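Local coordinates for uncharacterized protein yedD (PDB 4HWM) that is a predicted bacterial lipoprotein of the YedD-like family whose function is unknown, folded as a small antiparallel beta barrel, at residues A[75-78]-A[79-83]. Sequence-based numbering, arbitrary orientation.
Sequences YNVT and ASLDI
Val77 is flanked by two aliphatic side chains that run alongside it and point the same way: its CG1 meets CD2 of Leu81 at 3.8 Å, and its CG2 lies 4.1 Å from CG1 of Ile83. With CG1 anti to the backbone N (chi1 -176°), the valine offers that methyl to Leu81, while Ile83 CG1 lies near both methyls, slightly closer to CG2. Further back along the strand, CG2 of Ile83 rests obliquely against the Tyr75 ring, 3.8 Å from CD2; that ring also makes a cation-pi contact with Arg70. Val77 and Ile83 form an antiparallel non-hydrogen-bonded pair, and the chain between them is the hairpin connection joining strands 73-78 and 83-89 of the eight-stranded barrel. It is a 3:5 hairpin, a type I turn from Thr78 to Leu81 followed by a G1-type bulge at Leu81. Thr78 bonds two successive residues: its O accepts from Leu81 N at 2.7 Å, and its N donates to Asp82 O at 2.9 Å. Leu81, in the left-handed region, takes up the extra residue. On the other side of the ribbon from Val77, the Thr78 hydroxyl reaches over the loop, its OG1 set between the backbone N and the carbonyl carbon (chi1 66°). There OG1 accepts from Asp82 N at 3.1 Å and, weakly, from Ser80 N, while donating to Asp82 OD2 at 2.9 Å. The hydroxyl meets OD2 from above the carboxylate plane, 45° out of it, and Gln63 NE2 of strand 60-70 also hydrogen-bonds OD2.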
loop_
_atom_site.group_PDB
_atom_site.type_symbol
_atom_site.label_atom_id
_atom_site.label_comp_id
_atom_site.label_asym_id
_atom_site.label_seq_id
_atom_site.Cartn_x
_atom_site.Cartn_y
_atom_site.Cartn_z
ATOM N N TYR A 75 -9.823 -3.403 -2.952
ATOM C CA TYR A 75 -9.283 -3.510 -1.593
ATOM C C TYR A 75 -7.826 -3.936 -1.614
ATOM O O TYR A 75 -7.416 -4.686 -2.489
ATOM C CB TYR A 75 -10.034 -4.576 -0.826
ATOM C CG TYR A 75 -11.516 -4.289 -0.686
ATOM C CD1 TYR A 75 -12.407 -4.681 -1.674
ATOM C CD2 TYR A 75 -12.010 -3.600 0.420
ATOM C CE1 TYR A 75 -13.765 -4.412 -1.551
ATOM C CE2 TYR A 75 -13.387 -3.325 0.554
ATOM C CZ TYR A 75 -14.242 -3.732 -0.441
ATOM O OH TYR A 75 -15.596 -3.486 -0.318
ATOM N N ASN A 76 -7.059 -3.474 -0.631
ATOM C CA ASN A 76 -5.793 -4.083 -0.311
ATOM C C ASN A 76 -6.016 -5.158 0.757
ATOM O O ASN A 76 -6.611 -4.877 1.775
ATOM C CB ASN A 76 -4.776 -3.049 0.173
ATOM C CG ASN A 76 -3.387 -3.652 0.334
ATOM O OD1 ASN A 76 -3.014 -4.554 -0.416
ATOM N ND2 ASN A 76 -2.622 -3.171 1.311
ATOM N N VAL A 77 -5.517 -6.363 0.508
ATOM C CA VAL A 77 -5.535 -7.462 1.475
ATOM C C VAL A 77 -4.093 -7.734 1.900
ATOM O O VAL A 77 -3.279 -8.142 1.094
ATOM C CB VAL A 77 -6.159 -8.768 0.885
ATOM C CG1 VAL A 77 -6.233 -9.836 1.968
ATOM C CG2 VAL A 77 -7.525 -8.471 0.265
ATOM N N THR A 78 -3.752 -7.479 3.160
ATOM C CA THR A 78 -2.367 -7.686 3.579
ATOM C C THR A 78 -2.131 -9.141 3.867
ATOM O O THR A 78 -3.083 -9.899 4.057
ATOM C CB THR A 78 -1.989 -6.908 4.841
ATOM O OG1 THR A 78 -2.734 -7.437 5.940
ATOM C CG2 THR A 78 -2.222 -5.443 4.696
ATOM N N ALA A 79 -0.852 -9.508 3.999
ATOM C CA ALA A 79 -0.448 -10.892 4.275
ATOM C C ALA A 79 -0.975 -11.412 5.623
ATOM O O ALA A 79 -1.002 -12.617 5.838
ATOM C CB ALA A 79 1.074 -11.040 4.177
ATOM N N SER A 80 -1.380 -10.490 6.509
ATOM C CA SER A 80 -2.051 -10.832 7.777
ATOM C C SER A 80 -3.574 -10.794 7.674
ATOM O O SER A 80 -4.269 -10.937 8.680
ATOM C CB SER A 80 -1.606 -9.868 8.874
ATOM O OG SER A 80 -0.203 -9.863 8.977
ATOM N N LEU A 81 -4.090 -10.579 6.462
ATOM C CA LEU A 81 -5.525 -10.544 6.153
ATOM C C LEU A 81 -6.275 -9.316 6.706
ATOM O O LEU A 81 -7.487 -9.344 6.903
ATOM C CB LEU A 81 -6.231 -11.862 6.510
ATOM C CG LEU A 81 -5.928 -13.106 5.674
ATOM C CD1 LEU A 81 -6.747 -14.298 6.202
ATOM C CD2 LEU A 81 -6.200 -12.887 4.184
ATOM N N ASP A 82 -5.564 -8.208 6.887
ATOM C CA ASP A 82 -6.242 -6.917 7.016
ATOM C C ASP A 82 -6.806 -6.599 5.616
ATOM O O ASP A 82 -6.141 -6.866 4.611
ATOM C CB ASP A 82 -5.291 -5.799 7.463
ATOM C CG ASP A 82 -4.416 -6.181 8.644
ATOM O OD1 ASP A 82 -4.972 -6.540 9.717
ATOM O OD2 ASP A 82 -3.163 -6.101 8.492
ATOM N N ILE A 83 -8.020 -6.063 5.568
ATOM C CA ILE A 83 -8.690 -5.696 4.312
ATOM C C ILE A 83 -9.062 -4.218 4.338
ATOM O O ILE A 83 -9.793 -3.777 5.213
ATOM C CB ILE A 83 -9.916 -6.585 4.070
ATOM C CG1 ILE A 83 -9.476 -8.043 3.890
ATOM C CG2 ILE A 83 -10.670 -6.164 2.838
ATOM C CD1 ILE A 83 -10.639 -9.031 3.703
#